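Local coordinates for protein tRNA (guanosine(18)-2'-O)-methyltransferase (Aquifex aeolicus, PDB 1ZJR) that transfers a methyl group from S-adenosyl-L-methionine to the 2'-oxygen of guanosine 18 in a subset of tRNAs, at residues I27-N32 and V122-N127; L54-A59 and I80-N85; A102-K107 and Q130-E135; S106-N111 and D141-I146; V110-V115 and G162-E167. One frame throughout, in Å; residues are numbered along the deposited sequence.

Interaction 1: I27-N32 and V122-N127; sequences IVFADN and VLVVGN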
# COMPACT_ATOMS: atom_id res chain seq x y z
N ILE A 27 0.67 -5.26 2.27
CA ILE A 27 0.06 -4.90 0.99
C ILE A 27 -0.93 -3.76 1.13
O ILE A 27 -1.60 -3.65 2.15
CB ILE A 27 -0.72 -6.11 0.39
CG1 ILE A 27 0.13 -7.38 0.46
CG2 ILE A 27 -1.14 -5.81 -1.05
CD1 ILE A 27 1.42 -7.32 -0.32
N VAL A 28 -1.01 -2.92 0.11
CA VAL A 28 -1.97 -1.81 0.13
C VAL A 28 -2.89 -1.94 -1.09
O VAL A 28 -2.43 -2.24 -2.19
CB VAL A 28 -1.27 -0.43 0.08
CG1 VAL A 28 -2.33 0.67 -0.03
CG2 VAL A 28 -0.43 -0.21 1.33
N PHE A 29 -4.17 -1.71 -0.87
CA PHE A 29 -5.16 -1.77 -1.94
C PHE A 29 -5.90 -0.43 -1.94
O PHE A 29 -6.52 -0.07 -0.94
CB PHE A 29 -6.17 -2.89 -1.67
CG PHE A 29 -7.05 -3.20 -2.85
CD1 PHE A 29 -6.84 -4.35 -3.61
CD2 PHE A 29 -8.08 -2.33 -3.22
CE1 PHE A 29 -7.63 -4.63 -4.73
CE2 PHE A 29 -8.88 -2.61 -4.34
CZ PHE A 29 -8.65 -3.76 -5.09
N ALA A 30 -5.80 0.30 -3.04
CA ALA A 30 -6.46 1.60 -3.18
C ALA A 30 -7.79 1.37 -3.88
O ALA A 30 -7.85 1.02 -5.06
CB ALA A 30 -5.59 2.55 -4.01
N ASP A 31 -8.87 1.58 -3.13
CA ASP A 31 -10.20 1.36 -3.66
C ASP A 31 -10.85 2.62 -4.18
O ASP A 31 -11.38 3.42 -3.42
CB ASP A 31 -11.09 0.73 -2.59
CG ASP A 31 -12.54 0.61 -3.03
OD1 ASP A 31 -12.76 0.38 -4.24
OD2 ASP A 31 -13.44 0.73 -2.18
N ASN A 32 -10.77 2.80 -5.50
CA ASN A 32 -11.37 3.93 -6.18
C ASN A 32 -10.91 5.30 -5.66
O ASN A 32 -11.74 6.14 -5.31
CB ASN A 32 -12.90 3.82 -6.12
CG ASN A 32 -13.59 4.74 -7.10
OD1 ASN A 32 -12.99 5.18 -8.09
ND2 ASN A 32 -14.87 5.02 -6.86
N VAL A 122 -3.29 -6.79 4.32
CA VAL A 122 -3.63 -6.02 3.13
C VAL A 122 -4.44 -4.84 3.68
O VAL A 122 -5.52 -5.05 4.22
CB VAL A 122 -4.53 -6.79 2.13
CG1 VAL A 122 -4.95 -5.84 1.01
CG2 VAL A 122 -3.78 -7.98 1.53
N LEU A 123 -3.89 -3.63 3.59
CA LEU A 123 -4.60 -2.44 4.06
C LEU A 123 -5.40 -1.88 2.89
O LEU A 123 -4.83 -1.53 1.86
CB LEU A 123 -3.60 -1.37 4.54
CG LEU A 123 -4.24 -0.00 4.80
CD1 LEU A 123 -5.21 -0.11 5.97
CD2 LEU A 123 -3.16 1.03 5.09
N VAL A 124 -6.72 -1.79 3.04
CA VAL A 124 -7.56 -1.26 1.98
C VAL A 124 -8.06 0.13 2.35
O VAL A 124 -8.68 0.32 3.40
CB VAL A 124 -8.79 -2.16 1.71
CG1 VAL A 124 -9.49 -1.73 0.42
CG2 VAL A 124 -8.37 -3.62 1.63
N VAL A 125 -7.79 1.11 1.48
CA VAL A 125 -8.21 2.49 1.70
C VAL A 125 -9.00 2.91 0.46
O VAL A 125 -8.96 2.23 -0.56
CB VAL A 125 -6.99 3.44 1.85
CG1 VAL A 125 -6.15 3.03 3.05
CG2 VAL A 125 -6.15 3.42 0.58
N GLY A 126 -9.72 4.02 0.54
CA GLY A 126 -10.47 4.42 -0.64
C GLY A 126 -11.27 5.69 -0.49
O GLY A 126 -11.30 6.29 0.58
N ASN A 127 -11.92 6.09 -1.58
CA ASN A 127 -12.75 7.29 -1.59
C ASN A 127 -14.23 7.01 -1.80
O ASN A 127 -14.93 7.84 -2.39
CB ASN A 127 -12.29 8.26 -2.68
CG ASN A 127 -11.15 9.14 -2.22
OD1 ASN A 127 -11.23 9.79 -1.17
ND2 ASN A 127 -10.10 9.20 -3.01
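Ile-27 O is gripped twice by the neighbouring strand: Leu-123 N donates to it at 2.7 Å, and it also takes a weaker CA-H contact, with Val-122 CA 3.3 Å from Ile-27 O. The same pairing recurs one step along, where Leu-123 O takes the N-H of Phe-29 at 2.8 Å and also faces Val-28 CA. Further up the strands Val-125 N reaches Phe-29 O at 3.0 Å, and Asp-31 N closes on Val-125 O at 2.7 Å. The ladder frays at its end, where Asn-127 N lies 3.3 Å from Asp-31 O in a more bent bond (148°).

Ile-27, Phe-29, Val-122 and Val-124 share one face of the sheet. With CG1 anti to its backbone N (chi1 -169°), Val-124 lies side by side with Phe-29, CG1 meeting ring atom CD2 at 3.9 Å. Helix 86-95 covers this face through Leu-90, which touches Phe-29 and Val-122. Val-28, Ala-30, Leu-123 and Val-125 turn to the other face, where helix 157-174 packs on Leu-123. At the strand ends, Asp-31 OD2 accepts from the backbone N of Ser-133, tying strand 26-31 to the loop after strand 121-126. Two parallel strands buried between helices in this way form the centre of the alpha/beta fold of SPOUT methyltransferases.

Interaction 2: L54-A59 and I80-N85; sequences LYYYHA and IEKVDN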
# COMPACT_ATOMS: atom_id res chain seq x y z
N LEU A 54 1.23 -2.52 -4.43
CA LEU A 54 0.08 -1.62 -4.34
C LEU A 54 -0.89 -2.02 -5.45
O LEU A 54 -0.53 -1.97 -6.63
CB LEU A 54 0.52 -0.16 -4.59
CG LEU A 54 -0.29 1.04 -4.05
CD1 LEU A 54 -0.21 2.15 -5.07
CD2 LEU A 54 -1.72 0.69 -3.75
N TYR A 55 -2.09 -2.43 -5.07
CA TYR A 55 -3.12 -2.80 -6.04
C TYR A 55 -4.15 -1.69 -6.03
O TYR A 55 -4.29 -1.00 -5.03
CB TYR A 55 -3.79 -4.11 -5.63
CG TYR A 55 -2.86 -5.31 -5.68
CD1 TYR A 55 -1.97 -5.56 -4.64
CD2 TYR A 55 -2.86 -6.17 -6.78
CE1 TYR A 55 -1.09 -6.64 -4.70
CE2 TYR A 55 -1.99 -7.26 -6.84
CZ TYR A 55 -1.11 -7.49 -5.80
OH TYR A 55 -0.24 -8.55 -5.85
N TYR A 56 -4.86 -1.52 -7.14
CA TYR A 56 -5.87 -0.47 -7.19
C TYR A 56 -7.03 -0.82 -8.11
O TYR A 56 -6.88 -1.58 -9.07
CB TYR A 56 -5.23 0.85 -7.62
CG TYR A 56 -4.88 0.95 -9.08
CD1 TYR A 56 -5.78 1.50 -10.00
CD2 TYR A 56 -3.63 0.53 -9.55
CE1 TYR A 56 -5.45 1.62 -11.35
CE2 TYR A 56 -3.29 0.65 -10.89
CZ TYR A 56 -4.20 1.20 -11.79
OH TYR A 56 -3.86 1.34 -13.11
N TYR A 57 -8.18 -0.25 -7.79
CA TYR A 57 -9.41 -0.45 -8.54
C TYR A 57 -9.90 0.96 -8.86
O TYR A 57 -9.99 1.79 -7.96
CB TYR A 57 -10.43 -1.18 -7.66
CG TYR A 57 -11.82 -1.32 -8.24
CD1 TYR A 57 -12.92 -0.81 -7.56
CD2 TYR A 57 -12.05 -2.04 -9.42
CE1 TYR A 57 -14.22 -1.01 -8.03
CE2 TYR A 57 -13.34 -2.24 -9.90
CZ TYR A 57 -14.42 -1.73 -9.20
OH TYR A 57 -15.70 -1.94 -9.66
N HIS A 58 -10.21 1.25 -10.12
CA HIS A 58 -10.66 2.60 -10.44
C HIS A 58 -11.80 2.64 -11.46
O HIS A 58 -12.00 1.70 -12.23
CB HIS A 58 -9.48 3.44 -10.94
CG HIS A 58 -9.81 4.88 -11.15
ND1 HIS A 58 -10.42 5.65 -10.18
CD2 HIS A 58 -9.61 5.70 -12.21
CE1 HIS A 58 -10.58 6.88 -10.63
NE2 HIS A 58 -10.09 6.94 -11.86
N ALA A 59 -12.56 3.73 -11.43
CA ALA A 59 -13.69 3.93 -12.33
C ALA A 59 -13.31 3.78 -13.80
O ALA A 59 -12.18 4.09 -14.19
CB ALA A 59 -14.30 5.31 -12.08
N ILE A 80 2.77 -1.64 -8.98
CA ILE A 80 1.41 -1.12 -9.01
C ILE A 80 0.60 -1.95 -10.00
O ILE A 80 0.92 -2.00 -11.19
CB ILE A 80 1.42 0.37 -9.42
CG1 ILE A 80 2.39 1.14 -8.50
CG2 ILE A 80 0.03 0.96 -9.32
CD1 ILE A 80 2.62 2.59 -8.91
N GLU A 81 -0.43 -2.62 -9.50
CA GLU A 81 -1.27 -3.48 -10.32
C GLU A 81 -2.75 -3.15 -10.28
O GLU A 81 -3.36 -3.10 -9.21
CB GLU A 81 -1.07 -4.94 -9.89
CG GLU A 81 -1.76 -5.97 -10.78
CD GLU A 81 -1.50 -7.40 -10.31
OE1 GLU A 81 -0.32 -7.74 -10.09
OE2 GLU A 81 -2.48 -8.17 -10.18
N LYS A 82 -3.33 -2.95 -11.46
CA LYS A 82 -4.75 -2.64 -11.59
C LYS A 82 -5.55 -3.93 -11.42
O LYS A 82 -5.15 -4.98 -11.93
CB LYS A 82 -5.01 -2.02 -12.97
CG LYS A 82 -6.48 -1.79 -13.32
CD LYS A 82 -6.60 -1.09 -14.68
CE LYS A 82 -8.02 -1.17 -15.22
NZ LYS A 82 -8.16 -0.44 -16.52
N VAL A 83 -6.65 -3.86 -10.69
CA VAL A 83 -7.52 -5.00 -10.43
C VAL A 83 -8.91 -4.66 -10.95
O VAL A 83 -9.34 -3.52 -10.83
CB VAL A 83 -7.60 -5.30 -8.91
CG1 VAL A 83 -8.70 -6.30 -8.62
CG2 VAL A 83 -6.26 -5.83 -8.42
N ASP A 84 -9.60 -5.64 -11.54
CA ASP A 84 -10.94 -5.41 -12.08
C ASP A 84 -12.04 -5.84 -11.12
O ASP A 84 -13.19 -5.44 -11.26
CB ASP A 84 -11.13 -6.15 -13.40
CG ASP A 84 -10.22 -5.65 -14.49
OD1 ASP A 84 -10.11 -4.41 -14.65
OD2 ASP A 84 -9.63 -6.48 -15.20
N ASN A 85 -11.68 -6.66 -10.14
CA ASN A 85 -12.63 -7.16 -9.16
C ASN A 85 -11.94 -7.18 -7.80
O ASN A 85 -11.18 -8.09 -7.49
CB ASN A 85 -13.06 -8.58 -9.56
CG ASN A 85 -14.13 -9.15 -8.66
OD1 ASN A 85 -14.70 -10.21 -8.96
ND2 ASN A 85 -14.42 -8.47 -7.56
O HOH W 1 -0.23 -9.91 -8.51
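Tyr-56 presents one ring face to Lys-82, whose CA stands 3.9 Å from the ring centroid in a CH-pi contact, 20° off the normal and shifted toward the rim. The lysine CB comes to 3.5 Å from CZ, and Ile-80 CG2 approaches CE2 obliquely at 3.7 Å. On the opposite face of the sheet, the Tyr-55 ring is met at its edge: Glu-81 OE2 lies in plane, 3.5 Å from CE2, the carboxylate turned 71° from the ring, while Val-83 CG2 packs against CD2. The edge of Tyr-57 carries Val-83 O near its CD2.

CG of Tyr-56 sits between the backbone N and carbonyl carbon (chi1 75°), which starts the ring back over the neighbouring strand, and its OH is bonded to Lys-62 O. An alanine here would probably leave Lys-62 O without that donor and open a gap beside Ile-80 CG2 and the base of Lys-82.

Between the two faces, Glu-81 N bonds to Leu-54 O at 2.9 Å, and Val-83 N to Tyr-56 O at 2.8 Å, the parallel pairing of a beta-alpha-beta unit whose second strand, 79-82, is outermost within the chain. Water 1 donates to Glu-81 OE1 at 2.7 Å and also bonds Tyr-55 OH, linking carboxylate and phenol through solvent. Glu-81 OE2 has a long, weak ion pair with Lys-89, which would probably favour the charged carboxylate.

Interaction 3: A102-K107 and Q130-E135; sequences ATWLSK and QGVSPE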
# COMPACT_ATOMS: atom_id res chain seq x y z
N ALA A 102 -9.77 -2.84 6.49
CA ALA A 102 -10.38 -1.80 5.68
C ALA A 102 -10.88 -0.58 6.44
O ALA A 102 -11.47 -0.70 7.51
CB ALA A 102 -11.53 -2.40 4.87
N THR A 103 -10.64 0.59 5.87
CA THR A 103 -11.11 1.83 6.48
C THR A 103 -12.61 1.89 6.21
O THR A 103 -13.03 1.93 5.05
CB THR A 103 -10.46 3.06 5.83
OG1 THR A 103 -10.70 3.03 4.41
CG2 THR A 103 -8.95 3.07 6.09
N TRP A 104 -13.39 1.88 7.27
CA TRP A 104 -14.85 1.91 7.16
C TRP A 104 -15.37 2.94 8.15
O TRP A 104 -15.19 2.80 9.37
CB TRP A 104 -15.41 0.51 7.46
CG TRP A 104 -16.90 0.37 7.34
CD1 TRP A 104 -17.79 0.20 8.35
CD2 TRP A 104 -17.68 0.40 6.13
NE1 TRP A 104 -19.08 0.11 7.86
CE2 TRP A 104 -19.03 0.23 6.49
CE3 TRP A 104 -17.36 0.55 4.77
CZ2 TRP A 104 -20.07 0.21 5.55
CZ3 TRP A 104 -18.39 0.53 3.83
CH2 TRP A 104 -19.73 0.36 4.23
N LEU A 105 -15.99 4.00 7.63
CA LEU A 105 -16.51 5.08 8.47
C LEU A 105 -17.80 4.63 9.13
O LEU A 105 -18.88 4.74 8.56
CB LEU A 105 -16.74 6.33 7.61
CG LEU A 105 -16.80 7.69 8.30
CD1 LEU A 105 -15.51 7.93 9.09
CD2 LEU A 105 -16.98 8.78 7.25
N SER A 106 -17.67 4.13 10.35
CA SER A 106 -18.82 3.64 11.10
C SER A 106 -18.48 3.58 12.58
O SER A 106 -17.33 3.38 12.96
CB SER A 106 -19.20 2.25 10.59
OG SER A 106 -20.30 1.73 11.29
N LYS A 107 -19.50 3.74 13.43
CA LYS A 107 -19.29 3.69 14.87
C LYS A 107 -18.94 2.28 15.32
O LYS A 107 -18.47 2.07 16.43
CB LYS A 107 -20.53 4.20 15.61
CG LYS A 107 -20.74 5.71 15.52
CD LYS A 107 -20.91 6.17 14.07
CE LYS A 107 -21.08 7.68 13.97
NZ LYS A 107 -19.87 8.42 14.42
N GLN A 130 -18.04 5.57 2.60
CA GLN A 130 -17.53 5.26 3.94
C GLN A 130 -16.09 4.75 3.93
O GLN A 130 -15.65 4.07 4.86
CB GLN A 130 -18.45 4.25 4.62
CG GLN A 130 -19.87 4.78 4.83
CD GLN A 130 -20.79 3.79 5.52
OE1 GLN A 130 -20.68 3.54 6.72
NE2 GLN A 130 -21.70 3.21 4.75
N GLY A 131 -15.34 5.09 2.88
CA GLY A 131 -13.96 4.65 2.77
C GLY A 131 -13.89 3.63 1.65
O GLY A 131 -13.69 3.98 0.49
N VAL A 132 -14.05 2.36 2.01
CA VAL A 132 -14.05 1.30 1.02
C VAL A 132 -15.52 1.05 0.68
O VAL A 132 -16.42 1.55 1.35
CB VAL A 132 -13.43 -0.01 1.56
CG1 VAL A 132 -11.96 0.23 1.95
CG2 VAL A 132 -14.23 -0.50 2.77
N SER A 133 -15.77 0.28 -0.37
CA SER A 133 -17.13 -0.03 -0.77
C SER A 133 -17.75 -1.04 0.19
O SER A 133 -17.04 -1.69 0.97
CB SER A 133 -17.14 -0.61 -2.18
OG SER A 133 -16.37 -1.79 -2.21
N PRO A 134 -19.08 -1.18 0.17
CA PRO A 134 -19.73 -2.14 1.06
C PRO A 134 -19.33 -3.56 0.64
O PRO A 134 -19.26 -4.47 1.47
CB PRO A 134 -21.22 -1.87 0.84
CG PRO A 134 -21.23 -0.40 0.54
CD PRO A 134 -20.07 -0.26 -0.42
N GLU A 135 -19.08 -3.74 -0.66
CA GLU A 135 -18.69 -5.05 -1.19
C GLU A 135 -17.38 -5.48 -0.54
O GLU A 135 -17.22 -6.64 -0.14
CB GLU A 135 -18.51 -4.98 -2.71
CG GLU A 135 -19.80 -4.83 -3.52
CD GLU A 135 -20.47 -3.47 -3.36
OE1 GLU A 135 -19.78 -2.44 -3.43
OE2 GLU A 135 -21.71 -3.43 -3.18
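CB of Trp-104 points away from 130-135, and chi1 (-178°) sets CG beside the carbonyl carbon; the ring nevertheless ends with Gln-130 over one face, the glutamine CG being anti to its own carbonyl carbon (chi1 -62°). Gln-130 CB stands 3.9 Å from the centroid of the six-membered ring, a CH-pi contact. Val-132 O lies in the ring plane, 3.3 Å from CZ3, and Pro-134 CG touches CH2. An alanine at Trp-104 would probably leave Gln-130 CB and Pro-134 CG without their ring surface and Glu-108 OE1 without the weak bond from NE1.

Two backbone bonds flank Gly-131: Leu-105 N to Gln-130 O at 2.8 Å, and Val-132 N to Thr-103 O at 3.2 Å. A CB on this glycine would collide with Thr-103 O. Val-132 CG2 packs on Ala-102 CB at 3.9 Å. Thr-103, ending strand 99-103, is a predicted S-adenosyl-L-methionine contact, so the two segments probably border the cofactor site of the SPOUT fold; its OG1 here binds a glycerol, probably from the crystallisation liquor.

Interaction 4: S106-N111 and D141-I146; sequences SKESVN and DKKIVI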
# COMPACT_ATOMS: atom_id res chain seq x y z
N SER A 106 -17.67 4.13 10.35
CA SER A 106 -18.82 3.64 11.10
C SER A 106 -18.48 3.58 12.58
O SER A 106 -17.33 3.38 12.96
CB SER A 106 -19.20 2.25 10.59
OG SER A 106 -20.30 1.73 11.29
N LYS A 107 -19.50 3.74 13.43
CA LYS A 107 -19.29 3.69 14.87
C LYS A 107 -18.94 2.28 15.32
O LYS A 107 -18.47 2.07 16.43
CB LYS A 107 -20.53 4.20 15.61
CG LYS A 107 -20.74 5.71 15.52
CD LYS A 107 -20.91 6.17 14.07
CE LYS A 107 -21.08 7.68 13.97
NZ LYS A 107 -19.87 8.42 14.42
N GLU A 108 -19.16 1.30 14.43
CA GLU A 108 -18.86 -0.09 14.74
C GLU A 108 -17.38 -0.42 14.50
O GLU A 108 -16.88 -1.44 14.97
CB GLU A 108 -19.73 -1.01 13.88
CG GLU A 108 -19.48 -0.86 12.38
CD GLU A 108 -20.58 -1.47 11.54
OE1 GLU A 108 -20.48 -1.43 10.30
OE2 GLU A 108 -21.55 -2.00 12.12
N SER A 109 -16.69 0.45 13.76
CA SER A 109 -15.28 0.23 13.46
C SER A 109 -14.41 0.48 14.68
O SER A 109 -14.81 1.17 15.61
CB SER A 109 -14.84 1.16 12.32
OG SER A 109 -15.59 0.90 11.14
N VAL A 110 -13.20 -0.08 14.67
CA VAL A 110 -12.29 0.09 15.79
C VAL A 110 -11.18 1.08 15.47
O VAL A 110 -10.89 1.35 14.31
CB VAL A 110 -11.66 -1.26 16.19
CG1 VAL A 110 -12.74 -2.28 16.47
CG2 VAL A 110 -10.73 -1.75 15.09
N ASN A 111 -10.57 1.61 16.53
CA ASN A 111 -9.46 2.55 16.41
C ASN A 111 -8.36 1.82 15.62
O ASN A 111 -8.01 0.68 15.95
CB ASN A 111 -8.98 2.94 17.81
CG ASN A 111 -7.85 3.95 17.80
OD1 ASN A 111 -6.77 3.68 17.30
ND2 ASN A 111 -8.10 5.13 18.37
N ASP A 141 -11.46 -8.39 7.66
CA ASP A 141 -11.23 -9.03 8.96
C ASP A 141 -11.29 -7.94 10.03
O ASP A 141 -11.70 -8.19 11.16
CB ASP A 141 -9.85 -9.69 8.98
CG ASP A 141 -9.77 -10.89 8.06
OD1 ASP A 141 -10.43 -11.91 8.36
OD2 ASP A 141 -9.05 -10.82 7.04
N LYS A 142 -10.87 -6.74 9.65
CA LYS A 142 -10.88 -5.60 10.56
C LYS A 142 -11.45 -4.38 9.85
O LYS A 142 -11.14 -4.12 8.68
CB LYS A 142 -9.46 -5.28 11.04
CG LYS A 142 -8.82 -6.34 11.94
CD LYS A 142 -9.48 -6.38 13.31
CE LYS A 142 -8.78 -7.38 14.22
NZ LYS A 142 -8.80 -8.75 13.65
N LYS A 143 -12.30 -3.63 10.55
CA LYS A 143 -12.90 -2.41 10.03
C LYS A 143 -12.34 -1.31 10.92
O LYS A 143 -12.59 -1.30 12.12
CB LYS A 143 -14.42 -2.46 10.13
CG LYS A 143 -15.05 -3.58 9.31
CD LYS A 143 -16.57 -3.52 9.36
CE LYS A 143 -17.09 -3.63 10.78
NZ LYS A 143 -18.58 -3.55 10.82
N ILE A 144 -11.59 -0.38 10.33
CA ILE A 144 -10.96 0.67 11.13
C ILE A 144 -11.31 2.12 10.82
O ILE A 144 -11.74 2.47 9.72
CB ILE A 144 -9.42 0.57 11.02
CG1 ILE A 144 -9.00 0.70 9.55
CG2 ILE A 144 -8.94 -0.75 11.61
CD1 ILE A 144 -7.49 0.85 9.33
N VAL A 145 -11.11 2.97 11.83
CA VAL A 145 -11.34 4.40 11.69
C VAL A 145 -10.21 5.09 12.41
O VAL A 145 -9.55 4.50 13.27
CB VAL A 145 -12.67 4.86 12.34
CG1 VAL A 145 -13.85 4.42 11.51
CG2 VAL A 145 -12.77 4.33 13.76
N ILE A 146 -9.99 6.35 12.05
CA ILE A 146 -8.97 7.17 12.69
C ILE A 146 -9.77 8.15 13.56
O ILE A 146 -10.72 8.77 13.08
CB ILE A 146 -8.15 7.95 11.64
CG1 ILE A 146 -7.36 6.97 10.76
CG2 ILE A 146 -7.20 8.93 12.34
CD1 ILE A 146 -6.61 7.64 9.60
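Glu-108 OE1 and Lys-143 NZ form a salt bridge at 2.9 Å. The lysine chain bends at chi3 (-59°), turning CE toward the glutamate, whose own chain runs extended beyond CG. The same OE1 takes a weak bond from the indole N-H of Trp-104, giving the carboxylate a second tie.

Beside the bridge the backbones pair in parallel. Val-110 N donates to Lys-143 O at 2.9 Å. Val-110 O in turn accepts from Val-145 N at 3.0 Å and also faces the CA-H of Ile-144. The pairing goes on through Phe-112, whose N bonds to Val-145 O. Just before this strand, residues 106 to 109 make a type I turn closed by Ser-109 N on Ser-106 O. The hydroxyl of Ser-109 is bonded to Trp-104 O, while its CB rests 3.3 Å from Lys-143 O and 3.5 Å from Val-145 CG1.

Farther out, the CG2 methyls of Val-110 and Ile-144 meet at 4.0 Å. Ile-144 continues inward to Ile-164 of helix 157-174, and Ile-146, the next residue but one, is a predicted S-adenosyl-L-methionine contact. The short strand 110-111 thus joins 142-145 mainly through its backbone, with a little apolar packing. Because Glu-108 is exposed, water is likely to screen the salt bridge, making it probably a modest addition to the paired backbones.

Interaction 5: V110-V115 and G162-E167; sequences VNFREV and GIILYE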
# COMPACT_ATOMS: atom_id res chain seq x y z
N VAL A 110 -13.20 -0.08 14.67
CA VAL A 110 -12.29 0.09 15.79
C VAL A 110 -11.18 1.08 15.47
O VAL A 110 -10.89 1.35 14.31
CB VAL A 110 -11.66 -1.26 16.19
CG1 VAL A 110 -12.74 -2.28 16.47
CG2 VAL A 110 -10.73 -1.75 15.09
N ASN A 111 -10.57 1.61 16.53
CA ASN A 111 -9.46 2.55 16.41
C ASN A 111 -8.36 1.82 15.62
O ASN A 111 -8.01 0.68 15.95
CB ASN A 111 -8.98 2.94 17.81
CG ASN A 111 -7.85 3.95 17.80
OD1 ASN A 111 -6.77 3.68 17.30
ND2 ASN A 111 -8.10 5.13 18.37
N PHE A 112 -7.83 2.47 14.59
CA PHE A 112 -6.80 1.85 13.74
C PHE A 112 -5.56 1.33 14.47
O PHE A 112 -4.83 0.49 13.94
CB PHE A 112 -6.38 2.82 12.63
CG PHE A 112 -5.45 3.91 13.09
CD1 PHE A 112 -4.10 3.88 12.74
CD2 PHE A 112 -5.91 4.96 13.88
CE1 PHE A 112 -3.22 4.87 13.17
CE2 PHE A 112 -5.04 5.96 14.31
CZ PHE A 112 -3.70 5.92 13.96
N ARG A 113 -5.31 1.81 15.68
CA ARG A 113 -4.14 1.34 16.42
C ARG A 113 -4.36 0.01 17.13
O ARG A 113 -3.43 -0.55 17.72
CB ARG A 113 -3.69 2.40 17.44
CG ARG A 113 -3.28 3.73 16.81
CD ARG A 113 -2.52 4.62 17.79
NE ARG A 113 -2.14 5.90 17.19
CZ ARG A 113 -2.89 7.00 17.23
NH1 ARG A 113 -4.05 7.00 17.86
NH2 ARG A 113 -2.46 8.11 16.64
N GLU A 114 -5.58 -0.52 17.07
CA GLU A 114 -5.89 -1.79 17.72
C GLU A 114 -5.55 -3.00 16.86
O GLU A 114 -5.55 -4.13 17.34
CB GLU A 114 -7.37 -1.82 18.13
CG GLU A 114 -7.72 -0.76 19.17
CD GLU A 114 -9.17 -0.81 19.62
OE1 GLU A 114 -9.57 0.07 20.41
OE2 GLU A 114 -9.91 -1.71 19.18
N VAL A 115 -5.23 -2.74 15.60
CA VAL A 115 -4.87 -3.80 14.67
C VAL A 115 -3.39 -4.16 14.78
O VAL A 115 -2.55 -3.30 15.07
CB VAL A 115 -5.18 -3.38 13.21
CG1 VAL A 115 -4.59 -4.37 12.22
CG2 VAL A 115 -6.68 -3.28 13.02
N GLY A 162 -1.27 7.50 5.05
CA GLY A 162 0.03 7.67 5.66
C GLY A 162 -0.01 7.45 7.17
O GLY A 162 0.90 6.85 7.75
N ILE A 163 -1.06 7.94 7.81
CA ILE A 163 -1.20 7.78 9.26
C ILE A 163 -1.28 6.30 9.63
O ILE A 163 -0.60 5.84 10.55
CB ILE A 163 -2.48 8.50 9.76
CG1 ILE A 163 -2.28 10.02 9.61
CG2 ILE A 163 -2.79 8.10 11.22
CD1 ILE A 163 -3.56 10.83 9.69
N ILE A 164 -2.11 5.56 8.91
CA ILE A 164 -2.26 4.14 9.19
C ILE A 164 -0.99 3.37 8.86
O ILE A 164 -0.53 2.56 9.66
CB ILE A 164 -3.44 3.55 8.40
CG1 ILE A 164 -4.73 4.30 8.77
CG2 ILE A 164 -3.58 2.05 8.72
CD1 ILE A 164 -5.92 3.98 7.86
N LEU A 165 -0.41 3.62 7.68
CA LEU A 165 0.81 2.91 7.32
C LEU A 165 1.96 3.19 8.27
O LEU A 165 2.83 2.34 8.46
CB LEU A 165 1.23 3.26 5.89
CG LEU A 165 0.40 2.58 4.79
CD1 LEU A 165 0.90 3.03 3.42
CD2 LEU A 165 0.53 1.05 4.92
N TYR A 166 1.99 4.38 8.88
CA TYR A 166 3.09 4.64 9.80
C TYR A 166 2.86 4.03 11.17
O TYR A 166 3.80 3.90 11.97
CB TYR A 166 3.41 6.14 9.86
CG TYR A 166 4.55 6.45 8.91
CD1 TYR A 166 5.88 6.24 9.29
CD2 TYR A 166 4.30 6.84 7.59
CE1 TYR A 166 6.93 6.39 8.38
CE2 TYR A 166 5.34 7.00 6.68
CZ TYR A 166 6.64 6.77 7.07
OH TYR A 166 7.67 6.92 6.15
N GLU A 167 1.63 3.63 11.46
CA GLU A 167 1.38 2.93 12.71
C GLU A 167 1.92 1.52 12.42
O GLU A 167 2.54 0.88 13.27
CB GLU A 167 -0.12 2.86 13.03
CG GLU A 167 -0.46 1.87 14.13
CD GLU A 167 0.25 2.14 15.45
OE1 GLU A 167 0.24 1.25 16.32
OE2 GLU A 167 0.81 3.25 15.62
O HOH W 2 -0.00 5.78 15.26
O HOH W 3 -0.85 0.23 18.64
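Phe-112 points its CB toward helix 157-174, and the ring carries on in among its side chains. Along one side of the ring, CD1 reaches Ile-164, 4.0 Å from both CA and CG1. Next, CE1 lies 3.7 Å from Glu-167 CB, and at the tip CZ meets Ile-163 CG2 at 3.6 Å. The ring thus spans successive turns of the helix.

Asn-111 OD1 accepts from Arg-113 N at 2.9 Å, an Asx turn that leads the chain out of strand 110-111 as it passes this helix of the SPOUT domain. Arg-113 runs extended from CG to NE, and Phe-112 CZ lies over the centre of its guanidinium, 3.4 Å from the plane. Its NE is too far from Glu-167 OE2 for a salt bridge; water 2 joins them, accepting from NE and donating to OE2 at 2.7 Å. Water 3 donates to both Arg-113 O and Glu-167 OE1. That OE1 also holds a salt bridge to Arg-170 and a hydrogen bond from Gln-171.

In the fold
Interactions 1, 2 and 4 are pairings within one parallel sheet, ordered 79-82, 51-57, 26-31, 121-126, 99-103, 142-145, 110-111. Interaction 2 sits at one edge and interaction 4 at the other, their centres about 23 Å apart, with interaction 1 between them. Along the chain, interaction 2 is nested inside the loop closed by interaction 1, whereas interactions 3, 4 and 5 alternate with its segments: the later chain returns among earlier strands. The enzyme is separately known for a topological knot. Interactions 3 and 4 share Ser-106 and Lys-107, interactions 4 and 5 Val-110 and Asn-111. Of the predicted S-adenosyl-L-methionine residues, interaction 3 holds Thr-103, interaction 4 holds Ile-146, and Ile-163 of interaction 5 touches Leu-155.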